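Local coordinates for protein V-type ATP synthase alpha chain (Nanoarchaeum equitans Kin4-M, PDB 5BN3) that belongs to the ATP synthase alpha/beta family as the A subunit of a V/A-type rotary complex and holds ADP in a P-loop nucleotide-binding domain, at residues Ile236-Ala240 against Phe264-Pro270; His413-Tyr419 against Arg485-Gln491; Asp492-Asp498 against Arg545-Leu549. Residue numbers count along the deposited sequence, not the author numbering.

In the fold
Three contacts follow the chain from the nucleotide-binding domain into the C-terminal helical domain, and they trade apolar for polar chemistry on the way. Interaction 1 lies within the nucleotide-binding domain, runs from buried Phe264 to exposed Pro270, and rests mainly on apolar contact. Interactions 2 and 3 are also partly buried, but both touch ADP: interaction 2 combines a backbone bond, waters and ring contacts, whereas interaction 3 adds the Asp498-Arg545 salt bridge. They are consecutive in sequence: Gln491 ends one and Asp492 begins the other. Arg545 of interaction 3 donates through NE to Glu486 O of interaction 2. Interaction 1 meets interaction 3 merely by packing, Lys238 NZ lying 4.1 Å from Ala493 O.

Interaction 1 (Ile236-Ala240 against Phe264-Pro270); sequences IAKWA and FPKLKDP
A helix end covered by a passing loop can pack mainly through its side chains, and the contact of Ile236-Ala240 with Phe264-Pro270 illustrates this. The first segment is helical through Trp239, closing with the 2.9 Å bond from Ala240 N to Ile236 O; Ala240 then leaves helical phi/psi. In the second, Phe264 to Lys266 have helical backbone angles and Leu267 N reaches Phe264 O at 3.2 Å, after which Leu267 to Asp269 extend. The CA atoms of Lys238 and Phe264 lie 7.5 Å apart, those of Trp239 and Asp269 7.2 Å.

Lys238, m at chi1 and t from chi2 to chi4, is a straight rod whose methylenes do the packing: CG is 3.5 Å from Phe264 CZ, and CD is 3.7 Å from Leu267 CD1. Its NZ hydrogen-bonds to Gln235 OE1. Phe264 (chi1 -80°, chi2 45°) also brings CZ to 4.2 Å from Ala237 CB. Leu267, in the mt rotamer, points toward the helix, with CD1 4.4 Å from Trp239 CH2. Trp239 (chi1 -50°, chi2 128°) carries its indole to the loop: Lys268 O approaches the ring edge, 3.7 Å from CZ3, while Pro270 CG lies 3.8 Å from CE3. Indole NE1 hydrogen-bonds to Ser499 OG.

This is largely apolar packing within the P-loop domain, burying 309 Å². It joins the end of helix 229-239 to the loop between helix 254-263 and strand 280-285, while Ala237 also rests on Val245 and Tyr247 of strand 244-250 and Ile236 on Asn318 of strand 314-320.

Interaction 2 (His413-Tyr419 against Arg485-Gln491); sequences HYPAINY and REGFLQQ. With ADP (adenosine-5'-diphosphate), chain C.
A loop meets the end of a helix beside a nucleotide base where His413-Tyr419 packs on Arg485-Gln491, and the contact combines a backbone bond with aromatic and solvent contacts. The first segment is irregular, with a cis peptide before Pro415 and an inverse gamma turn centred on Ala416. The second ends a helix with a wider pi-type turn, Gln490 N to Arg485 O at 3.0 Å, and extends from Gln490. Tyr414 and Gln490 pair at 5.3 Å between CA atoms.

A backbone hydrogen bond joins the segments: Gln491 N donates to Tyr414 O at 2.8 Å and 168°, assisted by a CA-H...O contact from Gln490 CA to the same Tyr414 O at 3.2 Å. Water 2 donates to Pro415 O (2.7 Å) and Leu489 O (3.1 Å). Water 1 links His413 ND1 (2.7 Å) to Arg485 NH1 (2.8 Å); Arg485 also forms a salt bridge with Glu455.

Among ring contacts, Gln490 CG sits 3.6 Å from the His413 ring centroid, 10° off its normal, a CH-pi contact made with His413 chi1 t and Gln490 mt. Tyr419, chi1 p, brings CD2 to 3.7 Å from Leu489 CD1 and OH to 3.4 Å from Arg485 CD.

The adenine of ADP lies with C4 over one face of the Tyr414 ring (chi1 m, chi2 -70°), Tyr414 CB being 3.4 Å from ADP C5, and ADP N6 donates to Gln491 O at 3.0 Å. The chemistry implies that adenine is gripped by two domains: an aromatic face from the nucleotide-binding domain, and an amino-group acceptor from the C-terminal domain.

Interaction 3 (Asp492-Asp498 against Arg545-Leu549); sequences DAFDEND and RYKSL. With ADP (adenosine-5'-diphosphate), chain C.
Carboxylates organise the loop Asp492-Asp498 that meets Arg545-Leu549, and most of their oxygens have a defined partner. Asp492 OD1 (chi1 t) accepts from Phe494 N at 3.0 Å, an Asx turn inside the type I beta turn from Asp492 to Asp495. Asp495 OD2 (chi1 t) takes two amides, Asn497 N at 3.0 Å in an Asx turn and Asp498 N at 3.1 Å, which makes an Asx motif, where the backbone from Glu496 to Asp498 has helical angles. Asp498 OD2 receives Asp492 N at 2.9 Å, drawing the loop's ends together, and also forms the salt bridge with Arg545 NH1 at 2.7 Å; Asp498 OD1 forms a salt bridge with Arg205.

This compact, amide-presenting loop of the C-terminal domain supplies part of the adenine pocket: Ala493 N donates to ADP N1 at 3.0 Å and 172°, while Phe494 CE2 lies 3.4 Å from ADP O2'.

Across the segments the CA atoms of Asn497 and Ser548 are 5.5 Å apart, those of Asp498 and Tyr546 5.4 Å. Asn497 ND2 (chi1 m) donates to Tyr546 O at 3.1 Å. Water 3 lies 2.8 Å from Asp495 OD1 and 2.8 Å from Tyr546 O. The Tyr546 ring (chi1 m) turns its edge to Asp495, CD1 being 3.6 Å from OD1. Arg545 (chi1 p, chi2 and chi3 t) gives its NE to Glu486 O, and Lys547, whose CA-to-CB bond points away, forms a salt bridge through NZ with Glu555.

Interaction 1 (Ile236-Ala240 against Phe264-Pro270)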
loop_
_atom_site.group_PDB
_atom_site.type_symbol
_atom_site.label_atom_id
_atom_site.label_comp_id
_atom_site.label_asym_id
_atom_site.label_seq_id
_atom_site.Cartn_x
_atom_site.Cartn_y
_atom_site.Cartn_z
ATOM N N ILE A 236 3.655 -37.224 -2.350
ATOM C CA ILE A 236 2.328 -37.681 -2.737
ATOM C C ILE A 236 2.421 -38.490 -4.030
ATOM O O ILE A 236 1.865 -39.576 -4.121
ATOM C CB ILE A 236 1.352 -36.498 -2.914
ATOM C CG1 ILE A 236 1.161 -35.766 -1.581
ATOM C CG2 ILE A 236 0.017 -36.981 -3.446
ATOM C CD1 ILE A 236 0.319 -34.510 -1.684
ATOM N N ALA A 237 3.144 -37.970 -5.017
ATOM C CA ALA A 237 3.329 -38.679 -6.281
ATOM C C ALA A 237 3.976 -40.054 -6.079
ATOM O O ALA A 237 3.696 -40.992 -6.827
ATOM C CB ALA A 237 4.149 -37.838 -7.238
ATOM N N LYS A 238 4.833 -40.167 -5.066
ATOM C CA LYS A 238 5.505 -41.429 -4.747
ATOM C C LYS A 238 4.579 -42.467 -4.132
ATOM O O LYS A 238 4.454 -43.579 -4.643
ATOM C CB LYS A 238 6.649 -41.192 -3.756
ATOM C CG LYS A 238 7.970 -40.744 -4.352
ATOM C CD LYS A 238 9.043 -40.740 -3.266
ATOM C CE LYS A 238 10.177 -39.786 -3.590
ATOM N NZ LYS A 238 11.115 -39.654 -2.440
ATOM N N TRP A 239 3.945 -42.106 -3.020
ATOM C CA TRP A 239 3.281 -43.096 -2.172
ATOM C C TRP A 239 1.753 -43.082 -2.183
ATOM O O TRP A 239 1.130 -43.877 -1.481
ATOM C CB TRP A 239 3.759 -42.955 -0.722
ATOM C CG TRP A 239 5.253 -42.911 -0.546
ATOM C CD1 TRP A 239 5.970 -41.973 0.144
ATOM C CD2 TRP A 239 6.212 -43.848 -1.058
ATOM N NE1 TRP A 239 7.309 -42.267 0.092
ATOM C CE2 TRP A 239 7.486 -43.413 -0.640
ATOM C CE3 TRP A 239 6.116 -45.011 -1.827
ATOM C CZ2 TRP A 239 8.656 -44.102 -0.969
ATOM C CZ3 TRP A 239 7.274 -45.690 -2.153
ATOM C CH2 TRP A 239 8.526 -45.236 -1.725
ATOM N N ALA A 240 1.145 -42.186 -2.955
ATOM C CA ALA A 240 -0.316 -42.088 -2.956
ATOM C C ALA A 240 -0.988 -43.385 -3.392
ATOM O O ALA A 240 -0.525 -44.067 -4.310
ATOM C CB ALA A 240 -0.789 -40.945 -3.830
ATOM N N PHE A 264 12.360 -42.399 -9.227
ATOM C CA PHE A 264 11.165 -43.239 -9.374
ATOM C C PHE A 264 11.390 -44.647 -9.972
ATOM O O PHE A 264 10.722 -45.597 -9.560
ATOM C CB PHE A 264 10.059 -42.489 -10.132
ATOM C CG PHE A 264 9.278 -41.518 -9.279
ATOM C CD1 PHE A 264 9.927 -40.660 -8.399
ATOM C CD2 PHE A 264 7.895 -41.454 -9.367
ATOM C CE1 PHE A 264 9.213 -39.765 -7.618
ATOM C CE2 PHE A 264 7.173 -40.556 -8.589
ATOM C CZ PHE A 264 7.833 -39.712 -7.714
ATOM N N PRO A 265 12.312 -44.790 -10.946
ATOM C CA PRO A 265 12.597 -46.153 -11.416
ATOM C C PRO A 265 13.234 -47.058 -10.356
ATOM O O PRO A 265 13.224 -48.277 -10.531
ATOM C CB PRO A 265 13.585 -45.925 -12.565
ATOM C CG PRO A 265 13.251 -44.572 -13.077
ATOM C CD PRO A 265 12.883 -43.774 -11.855
ATOM N N LYS A 266 13.777 -46.477 -9.286
ATOM C CA LYS A 266 14.419 -47.260 -8.228
ATOM C C LYS A 266 13.459 -47.613 -7.100
ATOM O O LYS A 266 13.764 -48.459 -6.259
ATOM C CB LYS A 266 15.594 -46.497 -7.615
ATOM C CG LYS A 266 16.660 -46.020 -8.577
ATOM C CD LYS A 266 17.814 -45.423 -7.781
ATOM C CE LYS A 266 18.603 -44.404 -8.583
ATOM N NZ LYS A 266 19.546 -43.653 -7.708
ATOM N N LEU A 267 12.310 -46.947 -7.070
ATOM C CA LEU A 267 11.363 -47.116 -5.973
ATOM C C LEU A 267 10.254 -48.097 -6.329
ATOM O O LEU A 267 9.846 -48.194 -7.488
ATOM C CB LEU A 267 10.766 -45.766 -5.571
ATOM C CG LEU A 267 11.774 -44.732 -5.067
ATOM C CD1 LEU A 267 11.100 -43.401 -4.785
ATOM C CD2 LEU A 267 12.478 -45.242 -3.822
ATOM N N LYS A 268 9.770 -48.822 -5.325
ATOM C CA LYS A 268 8.748 -49.842 -5.533
ATOM C C LYS A 268 7.413 -49.439 -4.912
ATOM O O LYS A 268 7.360 -48.995 -3.764
ATOM C CB LYS A 268 9.215 -51.178 -4.946
ATOM C CG LYS A 268 10.503 -51.719 -5.555
ATOM C CD LYS A 268 10.274 -52.223 -6.973
ATOM C CE LYS A 268 11.568 -52.684 -7.631
ATOM N NZ LYS A 268 12.470 -51.545 -7.954
ATOM N N ASP A 269 6.340 -49.592 -5.685
ATOM C CA ASP A 269 4.981 -49.367 -5.200
ATOM C C ASP A 269 4.703 -50.322 -4.044
ATOM O O ASP A 269 4.887 -51.530 -4.177
ATOM C CB ASP A 269 3.986 -49.612 -6.339
ATOM C CG ASP A 269 2.581 -49.113 -6.030
ATOM O OD1 ASP A 269 2.187 -49.055 -4.846
ATOM O OD2 ASP A 269 1.855 -48.790 -6.993
ATOM N N PRO A 270 4.275 -49.780 -2.893
ATOM C CA PRO A 270 3.962 -50.613 -1.726
ATOM C C PRO A 270 2.661 -51.398 -1.890
ATOM O O PRO A 270 2.284 -52.139 -0.980
ATOM C CB PRO A 270 3.811 -49.589 -0.591
ATOM C CG PRO A 270 4.486 -48.345 -1.085
ATOM C CD PRO A 270 4.261 -48.345 -2.564
#

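Interaction 2 (His413-Tyr419 against Arg485-Gln491)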
loop_
_atom_site.group_PDB
_atom_site.type_symbol
_atom_site.label_atom_id
_atom_site.label_comp_id
_atom_site.label_asym_id
_atom_site.label_seq_id
_atom_site.Cartn_x
_atom_site.Cartn_y
_atom_site.Cartn_z
ATOM N N HIS A 413 11.197 -28.269 10.448
ATOM C CA HIS A 413 10.030 -29.092 10.733
ATOM C C HIS A 413 9.309 -29.352 9.410
ATOM O O HIS A 413 8.582 -28.487 8.911
ATOM C CB HIS A 413 9.129 -28.344 11.723
ATOM C CG HIS A 413 7.802 -28.990 11.977
ATOM N ND1 HIS A 413 7.368 -29.314 13.250
ATOM C CD2 HIS A 413 6.784 -29.318 11.147
ATOM C CE1 HIS A 413 6.164 -29.835 13.183
ATOM N NE2 HIS A 413 5.780 -29.853 11.916
ATOM N N TYR A 414 9.525 -30.536 8.839
ATOM C CA TYR A 414 8.891 -30.914 7.577
ATOM C C TYR A 414 8.039 -32.169 7.752
ATOM O O TYR A 414 8.438 -33.091 8.461
ATOM C CB TYR A 414 9.933 -31.181 6.488
ATOM C CG TYR A 414 10.950 -30.090 6.247
ATOM C CD1 TYR A 414 10.588 -28.881 5.664
ATOM C CD2 TYR A 414 12.283 -30.291 6.561
ATOM C CE1 TYR A 414 11.533 -27.891 5.429
ATOM C CE2 TYR A 414 13.228 -29.315 6.331
ATOM C CZ TYR A 414 12.849 -28.119 5.766
ATOM O OH TYR A 414 13.797 -27.149 5.538
ATOM N N PRO A 415 6.859 -32.214 7.109
ATOM C CA PRO A 415 6.228 -31.150 6.314
ATOM C C PRO A 415 5.870 -29.932 7.158
ATOM O O PRO A 415 5.359 -30.080 8.269
ATOM C CB PRO A 415 4.942 -31.810 5.806
ATOM C CG PRO A 415 5.230 -33.280 5.841
ATOM C CD PRO A 415 6.089 -33.469 7.052
ATOM N N ALA A 416 6.142 -28.744 6.632
ATOM C CA ALA A 416 5.886 -27.507 7.365
ATOM C C ALA A 416 4.417 -27.090 7.325
ATOM O O ALA A 416 4.106 -25.920 7.102
ATOM C CB ALA A 416 6.766 -26.392 6.835
ATOM N N ILE A 417 3.520 -28.043 7.562
ATOM C CA ILE A 417 2.085 -27.769 7.555
ATOM C C ILE A 417 1.662 -26.973 8.791
ATOM O O ILE A 417 1.877 -27.412 9.923
ATOM C CB ILE A 417 1.270 -29.080 7.505
ATOM C CG1 ILE A 417 1.495 -29.808 6.174
ATOM C CG2 ILE A 417 -0.209 -28.799 7.701
ATOM C CD1 ILE A 417 0.821 -29.142 4.984
ATOM N N ASN A 418 1.067 -25.803 8.570
ATOM C CA ASN A 418 0.471 -25.017 9.647
ATOM C C ASN A 418 -0.827 -25.680 10.103
ATOM O O ASN A 418 -1.858 -25.561 9.441
ATOM C CB ASN A 418 0.211 -23.582 9.165
ATOM C CG ASN A 418 -0.252 -22.651 10.277
ATOM O OD1 ASN A 418 -1.063 -23.021 11.128
ATOM N ND2 ASN A 418 0.260 -21.425 10.266
ATOM N N TYR A 419 -0.772 -26.368 11.241
ATOM C CA TYR A 419 -1.901 -27.159 11.730
ATOM C C TYR A 419 -3.015 -26.333 12.372
ATOM O O TYR A 419 -4.017 -26.886 12.829
ATOM C CB TYR A 419 -1.409 -28.234 12.707
ATOM C CG TYR A 419 -0.387 -27.740 13.707
ATOM C CD1 TYR A 419 -0.773 -27.001 14.814
ATOM C CD2 TYR A 419 0.960 -28.030 13.548
ATOM C CE1 TYR A 419 0.153 -26.555 15.728
ATOM C CE2 TYR A 419 1.894 -27.587 14.458
ATOM C CZ TYR A 419 1.482 -26.852 15.547
ATOM O OH TYR A 419 2.403 -26.402 16.463
ATOM N N ARG A 485 4.385 -33.154 17.464
ATOM C CA ARG A 485 5.118 -32.454 16.412
ATOM C C ARG A 485 6.338 -33.235 15.926
ATOM O O ARG A 485 6.507 -33.439 14.724
ATOM C CB ARG A 485 5.530 -31.052 16.877
ATOM C CG ARG A 485 4.383 -30.047 16.914
ATOM C CD ARG A 485 4.853 -28.647 17.304
ATOM N NE ARG A 485 5.185 -28.536 18.723
ATOM C CZ ARG A 485 6.422 -28.571 19.208
ATOM N NH1 ARG A 485 7.454 -28.712 18.388
ATOM N NH2 ARG A 485 6.629 -28.463 20.512
ATOM N N GLU A 486 7.180 -33.679 16.855
ATOM C CA GLU A 486 8.437 -34.339 16.495
ATOM C C GLU A 486 8.292 -35.827 16.183
ATOM O O GLU A 486 9.136 -36.403 15.498
ATOM C CB GLU A 486 9.493 -34.137 17.593
ATOM C CG GLU A 486 9.962 -32.696 17.764
ATOM C CD GLU A 486 11.042 -32.551 18.825
ATOM O OE1 GLU A 486 11.428 -33.571 19.435
ATOM O OE2 GLU A 486 11.508 -31.413 19.048
ATOM N N GLY A 487 7.229 -36.450 16.683
ATOM C CA GLY A 487 7.053 -37.883 16.518
ATOM C C GLY A 487 5.959 -38.302 15.554
ATOM O O GLY A 487 5.939 -39.447 15.103
ATOM N N PHE A 488 5.053 -37.383 15.229
ATOM C CA PHE A 488 3.920 -37.711 14.368
ATOM C C PHE A 488 3.807 -36.808 13.136
ATOM O O PHE A 488 3.763 -37.293 12.005
ATOM C CB PHE A 488 2.618 -37.669 15.172
ATOM C CG PHE A 488 1.414 -38.110 14.398
ATOM C CD1 PHE A 488 1.203 -39.452 14.131
ATOM C CD2 PHE A 488 0.488 -37.183 13.942
ATOM C CE1 PHE A 488 0.094 -39.864 13.418
ATOM C CE2 PHE A 488 -0.623 -37.589 13.229
ATOM C CZ PHE A 488 -0.821 -38.932 12.966
ATOM N N LEU A 489 3.748 -35.500 13.362
ATOM C CA LEU A 489 3.566 -34.543 12.272
ATOM C C LEU A 489 4.783 -34.489 11.352
ATOM O O LEU A 489 4.646 -34.533 10.127
ATOM C CB LEU A 489 3.248 -33.149 12.821
ATOM C CG LEU A 489 1.952 -33.045 13.626
ATOM C CD1 LEU A 489 1.722 -31.625 14.119
ATOM C CD2 LEU A 489 0.786 -33.502 12.780
ATOM N N GLN A 490 5.971 -34.401 11.941
ATOM C CA GLN A 490 7.204 -34.398 11.160
ATOM C C GLN A 490 7.412 -35.740 10.471
ATOM O O GLN A 490 7.151 -36.798 11.050
ATOM C CB GLN A 490 8.411 -34.062 12.043
ATOM C CG GLN A 490 8.516 -32.589 12.420
ATOM C CD GLN A 490 9.731 -32.289 13.279
ATOM O OE1 GLN A 490 10.709 -33.038 13.276
ATOM N NE2 GLN A 490 9.672 -31.189 14.021
ATOM N N GLN A 491 7.879 -35.686 9.228
ATOM C CA GLN A 491 8.111 -36.891 8.443
ATOM C C GLN A 491 9.232 -36.648 7.435
ATOM O O GLN A 491 9.105 -35.807 6.542
ATOM C CB GLN A 491 6.822 -37.326 7.736
ATOM C CG GLN A 491 6.915 -38.679 7.041
ATOM C CD GLN A 491 5.560 -39.237 6.651
ATOM O OE1 GLN A 491 4.521 -38.777 7.130
ATOM N NE2 GLN A 491 5.564 -40.238 5.778
HETATM P PB ADP C . 9.552 -25.243 -2.287
HETATM O O1B ADP C . 8.385 -24.865 -1.413
HETATM O O2B ADP C . 9.209 -26.153 -3.433
HETATM O O3B ADP C . 10.429 -24.074 -2.653
HETATM P PA ADP C . 11.083 -27.585 -1.609
HETATM O O1A ADP C . 9.989 -28.592 -1.809
HETATM O O2A ADP C . 12.151 -27.424 -2.660
HETATM O O3A ADP C . 10.438 -26.143 -1.278
HETATM O "O5'" ADP C . 11.802 -27.919 -0.208
HETATM C "C5'" ADP C . 12.754 -27.007 0.338
HETATM C "C4'" ADP C . 13.752 -27.755 1.214
HETATM O "O4'" ADP C . 13.079 -28.376 2.316
HETATM C "C3'" ADP C . 14.436 -28.843 0.405
HETATM O "O3'" ADP C . 15.854 -28.692 0.513
HETATM C "C2'" ADP C . 13.983 -30.142 1.036
HETATM O "O2'" ADP C . 15.066 -31.062 1.171
HETATM C "C1'" ADP C . 13.432 -29.758 2.399
HETATM N N9 ADP C . 12.237 -30.580 2.704
HETATM C C8 ADP C . 10.964 -30.282 2.383
HETATM N N7 ADP C . 10.115 -31.251 2.809
HETATM C C5 ADP C . 10.853 -32.197 3.422
HETATM C C6 ADP C . 10.584 -33.486 4.099
HETATM N N6 ADP C . 9.321 -33.972 4.213
HETATM N N1 ADP C . 11.648 -34.153 4.603
HETATM C C2 ADP C . 12.905 -33.680 4.498
HETATM N N3 ADP C . 13.219 -32.520 3.897
HETATM C C4 ADP C . 12.251 -31.747 3.351
HETATM O O HOH W 1 8.045 -28.247 15.677
HETATM O O HOH W 2 3.550 -31.829 9.221
#

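Interaction 3 (Asp492-Asp498 against Arg545-Leu549)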
loop_
_atom_site.group_PDB
_atom_site.type_symbol
_atom_site.label_atom_id
_atom_site.label_comp_id
_atom_site.label_asym_id
_atom_site.label_seq_id
_atom_site.Cartn_x
_atom_site.Cartn_y
_atom_site.Cartn_z
ATOM N N ASP A 492 10.331 -37.382 7.594
ATOM C CA ASP A 492 11.513 -37.205 6.756
ATOM C C ASP A 492 11.316 -37.879 5.399
ATOM O O ASP A 492 11.272 -39.105 5.301
ATOM C CB ASP A 492 12.747 -37.782 7.458
ATOM C CG ASP A 492 14.053 -37.331 6.826
ATOM O OD1 ASP A 492 14.041 -36.853 5.671
ATOM O OD2 ASP A 492 15.102 -37.463 7.488
ATOM N N ALA A 493 11.207 -37.067 4.352
ATOM C CA ALA A 493 10.978 -37.573 3.001
ATOM C C ALA A 493 12.178 -38.337 2.457
ATOM O O ALA A 493 12.053 -39.095 1.492
ATOM C CB ALA A 493 10.635 -36.430 2.076
ATOM N N PHE A 494 13.339 -38.127 3.066
ATOM C CA PHE A 494 14.573 -38.718 2.561
ATOM C C PHE A 494 15.213 -39.689 3.551
ATOM O O PHE A 494 16.420 -39.927 3.513
ATOM C CB PHE A 494 15.547 -37.618 2.136
ATOM C CG PHE A 494 14.923 -36.591 1.235
ATOM C CD1 PHE A 494 14.489 -36.942 -0.035
ATOM C CD2 PHE A 494 14.751 -35.283 1.660
ATOM C CE1 PHE A 494 13.902 -36.006 -0.868
ATOM C CE2 PHE A 494 14.166 -34.339 0.831
ATOM C CZ PHE A 494 13.741 -34.702 -0.435
ATOM N N ASP A 495 14.389 -40.244 4.434
ATOM C CA ASP A 495 14.801 -41.372 5.258
ATOM C C ASP A 495 14.100 -42.617 4.732
ATOM O O ASP A 495 12.903 -42.581 4.446
ATOM C CB ASP A 495 14.444 -41.146 6.728
ATOM C CG ASP A 495 14.881 -42.297 7.615
ATOM O OD1 ASP A 495 16.050 -42.297 8.060
ATOM O OD2 ASP A 495 14.061 -43.204 7.872
ATOM N N GLU A 496 14.848 -43.709 4.597
ATOM C CA GLU A 496 14.337 -44.936 3.990
ATOM C C GLU A 496 13.130 -45.513 4.731
ATOM O O GLU A 496 12.253 -46.129 4.124
ATOM C CB GLU A 496 15.457 -45.979 3.913
ATOM C CG GLU A 496 15.158 -47.165 3.010
ATOM C CD GLU A 496 16.318 -48.141 2.929
ATOM O OE1 GLU A 496 17.193 -48.105 3.822
ATOM O OE2 GLU A 496 16.356 -48.941 1.971
ATOM N N ASN A 497 13.086 -45.305 6.043
ATOM C CA ASN A 497 12.010 -45.855 6.862
ATOM C C ASN A 497 10.828 -44.904 7.068
ATOM O O ASN A 497 9.691 -45.349 7.203
ATOM C CB ASN A 497 12.554 -46.310 8.221
ATOM C CG ASN A 497 13.436 -47.540 8.118
ATOM O OD1 ASN A 497 13.217 -48.407 7.271
ATOM N ND2 ASN A 497 14.439 -47.624 8.983
ATOM N N ASP A 498 11.094 -43.602 7.093
ATOM C CA ASP A 498 10.049 -42.630 7.419
ATOM C C ASP A 498 9.356 -42.025 6.197
ATOM O O ASP A 498 8.258 -41.481 6.315
ATOM C CB ASP A 498 10.616 -41.520 8.311
ATOM C CG ASP A 498 9.535 -40.756 9.052
ATOM O OD1 ASP A 498 8.429 -41.305 9.245
ATOM O OD2 ASP A 498 9.794 -39.604 9.458
ATOM N N ARG A 545 9.294 -43.315 14.370
ATOM C CA ARG A 545 9.062 -43.162 12.932
ATOM C C ARG A 545 10.285 -43.477 12.074
ATOM O O ARG A 545 10.156 -43.770 10.884
ATOM C CB ARG A 545 8.534 -41.755 12.613
ATOM C CG ARG A 545 9.444 -40.607 13.055
ATOM C CD ARG A 545 8.810 -39.250 12.758
ATOM N NE ARG A 545 9.617 -38.131 13.244
ATOM C CZ ARG A 545 10.452 -37.423 12.490
ATOM N NH1 ARG A 545 10.593 -37.711 11.204
ATOM N NH2 ARG A 545 11.142 -36.425 13.020
ATOM N N TYR A 546 11.467 -43.429 12.680
ATOM C CA TYR A 546 12.701 -43.729 11.964
ATOM C C TYR A 546 13.015 -45.222 11.910
ATOM O O TYR A 546 14.046 -45.623 11.367
ATOM C CB TYR A 546 13.876 -42.980 12.597
ATOM C CG TYR A 546 13.939 -41.524 12.214
ATOM C CD1 TYR A 546 14.313 -41.144 10.934
ATOM C CD2 TYR A 546 13.638 -40.529 13.132
ATOM C CE1 TYR A 546 14.376 -39.817 10.576
ATOM C CE2 TYR A 546 13.699 -39.197 12.782
ATOM C CZ TYR A 546 14.069 -38.849 11.501
ATOM O OH TYR A 546 14.134 -37.525 11.142
ATOM N N LYS A 547 12.133 -46.046 12.464
ATOM C CA LYS A 547 12.417 -47.476 12.553
ATOM C C LYS A 547 11.787 -48.304 11.433
ATOM O O LYS A 547 10.808 -47.882 10.817
ATOM C CB LYS A 547 12.074 -48.011 13.948
ATOM C CG LYS A 547 13.055 -47.500 14.999
ATOM C CD LYS A 547 12.776 -48.015 16.403
ATOM C CE LYS A 547 13.881 -47.561 17.354
ATOM N NZ LYS A 547 13.533 -47.737 18.788
ATOM N N SER A 548 12.376 -49.473 11.180
ATOM C CA SER A 548 12.057 -50.303 10.016
ATOM C C SER A 548 10.564 -50.534 9.804
ATOM O O SER A 548 9.985 -50.032 8.840
ATOM C CB SER A 548 12.775 -51.653 10.114
ATOM O OG SER A 548 12.167 -52.494 11.081
ATOM N N LEU A 549 9.972 -51.287 10.727
ATOM C CA LEU A 549 8.576 -51.716 10.709
ATOM C C LEU A 549 8.598 -52.877 11.675
ATOM O O LEU A 549 7.889 -52.887 12.682
ATOM C CB LEU A 549 8.141 -52.224 9.331
ATOM C CG LEU A 549 6.697 -51.960 8.888
ATOM C CD1 LEU A 549 5.697 -52.218 10.008
ATOM C CD2 LEU A 549 6.544 -50.550 8.342
HETATM P PB ADP C . 9.552 -25.243 -2.287
HETATM O O1B ADP C . 8.385 -24.865 -1.413
HETATM O O2B ADP C . 9.209 -26.153 -3.433
HETATM O O3B ADP C . 10.429 -24.074 -2.653
HETATM P PA ADP C . 11.083 -27.585 -1.609
HETATM O O1A ADP C . 9.989 -28.592 -1.809
HETATM O O2A ADP C . 12.151 -27.424 -2.660
HETATM O O3A ADP C . 10.438 -26.143 -1.278
HETATM O "O5'" ADP C . 11.802 -27.919 -0.208
HETATM C "C5'" ADP C . 12.754 -27.007 0.338
HETATM C "C4'" ADP C . 13.752 -27.755 1.214
HETATM O "O4'" ADP C . 13.079 -28.376 2.316
HETATM C "C3'" ADP C . 14.436 -28.843 0.405
HETATM O "O3'" ADP C . 15.854 -28.692 0.513
HETATM C "C2'" ADP C . 13.983 -30.142 1.036
HETATM O "O2'" ADP C . 15.066 -31.062 1.171
HETATM C "C1'" ADP C . 13.432 -29.758 2.399
HETATM N N9 ADP C . 12.237 -30.580 2.704
HETATM C C8 ADP C . 10.964 -30.282 2.383
HETATM N N7 ADP C . 10.115 -31.251 2.809
HETATM C C5 ADP C . 10.853 -32.197 3.422
HETATM C C6 ADP C . 10.584 -33.486 4.099
HETATM N N6 ADP C . 9.321 -33.972 4.213
HETATM N N1 ADP C . 11.648 -34.153 4.603
HETATM C C2 ADP C . 12.905 -33.680 4.498
HETATM N N3 ADP C . 13.219 -32.520 3.897
HETATM C C4 ADP C . 12.251 -31.747 3.351
HETATM O O HOH W 3 15.995 -44.576 9.620
#